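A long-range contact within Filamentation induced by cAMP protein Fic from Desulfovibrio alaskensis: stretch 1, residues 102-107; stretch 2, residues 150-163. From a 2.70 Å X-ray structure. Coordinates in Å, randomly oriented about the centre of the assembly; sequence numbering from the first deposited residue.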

# COMPACT_ATOMS: atom_id res chain seq x y z
N ASP A 102 -8.94 -14.47 -8.11
CA ASP A 102 -10.10 -13.82 -8.67
C ASP A 102 -11.11 -13.60 -7.53
O ASP A 102 -11.44 -14.56 -6.82
CB ASP A 102 -10.70 -14.68 -9.82
CG ASP A 102 -11.88 -14.05 -10.54
OD1 ASP A 102 -12.79 -13.53 -9.86
OD2 ASP A 102 -11.97 -14.21 -11.78
N ALA A 103 -11.50 -12.34 -7.29
CA ALA A 103 -12.30 -11.96 -6.11
C ALA A 103 -13.63 -12.77 -5.99
O ALA A 103 -14.19 -12.85 -4.89
CB ALA A 103 -12.60 -10.48 -6.15
N SER A 104 -14.12 -13.35 -7.09
CA SER A 104 -15.40 -14.07 -7.06
C SER A 104 -15.21 -15.58 -6.76
O SER A 104 -16.20 -16.29 -6.56
CB SER A 104 -16.13 -13.89 -8.39
OG SER A 104 -15.35 -14.37 -9.47
N VAL A 105 -13.94 -16.06 -6.72
CA VAL A 105 -13.66 -17.49 -6.48
C VAL A 105 -13.58 -17.77 -4.98
O VAL A 105 -12.68 -17.25 -4.29
CB VAL A 105 -12.37 -17.95 -7.21
CG1 VAL A 105 -12.08 -19.42 -6.93
CG2 VAL A 105 -12.47 -17.70 -8.71
N GLU A 106 -14.49 -18.64 -4.46
CA GLU A 106 -14.54 -18.99 -3.04
C GLU A 106 -13.22 -19.62 -2.58
O GLU A 106 -12.72 -19.29 -1.50
CB GLU A 106 -15.71 -19.95 -2.77
CG GLU A 106 -16.04 -20.10 -1.29
CD GLU A 106 -17.28 -20.93 -1.00
OE1 GLU A 106 -17.47 -21.98 -1.66
OE2 GLU A 106 -18.03 -20.56 -0.06
N GLY A 107 -12.65 -20.48 -3.43
CA GLY A 107 -11.38 -21.14 -3.14
C GLY A 107 -10.23 -20.17 -2.97
O GLY A 107 -9.38 -20.36 -2.09
N VAL A 150 -23.54 -18.99 6.99
CA VAL A 150 -22.38 -18.40 6.30
C VAL A 150 -22.19 -19.01 4.86
O VAL A 150 -22.07 -18.25 3.90
CB VAL A 150 -21.09 -18.56 7.15
CG1 VAL A 150 -19.86 -18.09 6.37
CG2 VAL A 150 -21.21 -17.82 8.47
N PRO A 151 -22.13 -20.37 4.70
CA PRO A 151 -21.86 -20.93 3.36
C PRO A 151 -22.76 -20.33 2.27
O PRO A 151 -22.26 -19.92 1.22
CB PRO A 151 -22.15 -22.42 3.55
CG PRO A 151 -21.83 -22.68 4.97
CD PRO A 151 -22.21 -21.43 5.73
N LYS A 152 -24.10 -20.27 2.51
CA LYS A 152 -25.08 -19.72 1.55
C LYS A 152 -24.87 -18.20 1.36
O LYS A 152 -24.85 -17.72 0.23
CB LYS A 152 -26.52 -20.02 2.01
CG LYS A 152 -27.62 -19.46 1.08
CD LYS A 152 -27.72 -20.23 -0.24
CE LYS A 152 -28.74 -19.63 -1.18
NZ LYS A 152 -30.11 -19.63 -0.59
N LEU A 153 -24.71 -17.46 2.49
CA LEU A 153 -24.49 -16.01 2.45
C LEU A 153 -23.26 -15.66 1.60
O LEU A 153 -23.31 -14.74 0.78
CB LEU A 153 -24.31 -15.45 3.88
CG LEU A 153 -25.56 -15.40 4.75
CD1 LEU A 153 -25.20 -15.22 6.20
CD2 LEU A 153 -26.49 -14.30 4.29
N MSE A 154 -22.17 -16.43 1.77
CA MSE A 154 -20.93 -16.22 1.05
C MSE A 154 -21.05 -16.67 -0.39
O MSE A 154 -20.55 -15.99 -1.29
CB MSE A 154 -19.77 -16.94 1.75
CG MSE A 154 -19.25 -16.18 2.94
SE MSE A 154 -18.56 -14.46 2.38
CE MSE A 154 -18.99 -13.52 3.77
N ALA A 155 -21.77 -17.78 -0.64
CA ALA A 155 -22.00 -18.27 -1.99
C ALA A 155 -22.77 -17.24 -2.80
O ALA A 155 -22.36 -16.92 -3.92
CB ALA A 155 -22.77 -19.58 -1.95
N ASP A 156 -23.84 -16.67 -2.20
CA ASP A 156 -24.65 -15.64 -2.86
C ASP A 156 -23.84 -14.39 -3.12
O ASP A 156 -23.86 -13.87 -4.24
CB ASP A 156 -25.88 -15.29 -1.99
CG ASP A 156 -26.90 -16.41 -1.86
OD1 ASP A 156 -26.92 -17.31 -2.74
OD2 ASP A 156 -27.74 -16.35 -0.94
N LEU A 157 -23.08 -13.92 -2.11
CA LEU A 157 -22.26 -12.72 -2.22
C LEU A 157 -21.22 -12.85 -3.35
O LEU A 157 -21.04 -11.92 -4.14
CB LEU A 157 -21.57 -12.41 -0.88
CG LEU A 157 -20.72 -11.14 -0.83
CD1 LEU A 157 -21.55 -9.91 -1.22
CD2 LEU A 157 -20.09 -10.95 0.53
N LEU A 158 -20.54 -14.01 -3.43
CA LEU A 158 -19.51 -14.24 -4.45
C LEU A 158 -20.14 -14.43 -5.83
O LEU A 158 -19.55 -14.02 -6.83
CB LEU A 158 -18.65 -15.46 -4.10
CG LEU A 158 -17.77 -15.31 -2.85
CD1 LEU A 158 -17.30 -16.65 -2.36
CD2 LEU A 158 -16.60 -14.37 -3.10
N ASP A 159 -21.36 -15.03 -5.88
CA ASP A 159 -22.08 -15.17 -7.14
C ASP A 159 -22.52 -13.81 -7.65
O ASP A 159 -22.40 -13.53 -8.85
CB ASP A 159 -23.30 -16.10 -6.98
CG ASP A 159 -24.10 -16.28 -8.26
OD1 ASP A 159 -23.49 -16.62 -9.31
OD2 ASP A 159 -25.34 -16.12 -8.22
N TRP A 160 -22.99 -12.94 -6.73
CA TRP A 160 -23.39 -11.58 -7.06
C TRP A 160 -22.22 -10.81 -7.64
O TRP A 160 -22.36 -10.15 -8.66
CB TRP A 160 -23.94 -10.86 -5.82
CG TRP A 160 -24.13 -9.38 -6.03
CD1 TRP A 160 -25.18 -8.77 -6.64
CD2 TRP A 160 -23.17 -8.35 -5.74
NE1 TRP A 160 -24.94 -7.41 -6.74
CE2 TRP A 160 -23.72 -7.13 -6.19
CE3 TRP A 160 -21.91 -8.34 -5.12
CZ2 TRP A 160 -23.06 -5.91 -6.03
CZ3 TRP A 160 -21.25 -7.13 -4.98
CH2 TRP A 160 -21.81 -5.94 -5.45
N LEU A 161 -21.05 -10.89 -6.98
CA LEU A 161 -19.84 -10.17 -7.39
C LEU A 161 -19.40 -10.58 -8.81
O LEU A 161 -18.92 -9.73 -9.58
CB LEU A 161 -18.71 -10.43 -6.38
CG LEU A 161 -17.43 -9.59 -6.56
CD1 LEU A 161 -17.70 -8.11 -6.32
CD2 LEU A 161 -16.34 -10.08 -5.64
N GLU A 162 -19.56 -11.86 -9.17
CA GLU A 162 -19.17 -12.36 -10.48
C GLU A 162 -20.09 -11.81 -11.59
O GLU A 162 -19.62 -11.45 -12.67
CB GLU A 162 -19.18 -13.90 -10.50
CG GLU A 162 -18.64 -14.50 -11.79
CD GLU A 162 -18.81 -16.01 -11.92
OE1 GLU A 162 -19.52 -16.60 -11.08
OE2 GLU A 162 -18.30 -16.58 -12.91
N ASN A 163 -21.41 -11.73 -11.31
CA ASN A 163 -22.40 -11.37 -12.32
C ASN A 163 -22.96 -9.94 -12.12
O ASN A 163 -23.96 -9.58 -12.75
CB ASN A 163 -23.55 -12.39 -12.31
CG ASN A 163 -23.11 -13.82 -12.56
OD1 ASN A 163 -22.46 -14.14 -13.56
ND2 ASN A 163 -23.54 -14.73 -11.69

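No hydrogen bond joins the two stretches; a turn braced by its own polar groups is held against a helix by packing alone, with 327 Å² buried in total. The type I turn from Asp 102 to Val 105 closes through Val 105 N to Asp 102 O (2.9 Å). Asp 102 OD1 reinforces it, accepting from Ser 104 N (3.1 Å) and Ser 104 OG (2.7 Å), so the serine hydroxyl is engaged within its own stretch while its methylene meets the helix, Ser 104 CB lying 3.7 Å from Glu 162 CB. The backbones come nearest at Ser 104 and Leu 158, whose CA atoms are 4.9 Å apart. Leu 158, buried and pointing toward the turn, uses both methyls: CD2 lies 3.4 Å from Ala 103 O, and CD1 lies 3.7 Å from Glu 106 CB. Leu 158 CB also sits 3.6 Å from Ser 104 O. One helical turn on, Leu 161 adds an apolar contact, its CD2 3.8 Å from Ala 103 CB; Ala 103 is buried, and its apolar methyl suits a contact with leucine. The side chain of Glu 106 starts sideways and its end comes nearer the helix, with chi1 and chi2 both t, bringing OE2 within 4.4 Å of Met 154 CB; Met 154 is a selenomethionine whose side-chain end leads away. Glu 106 OE2 is hydrogen-bonded elsewhere in the structure.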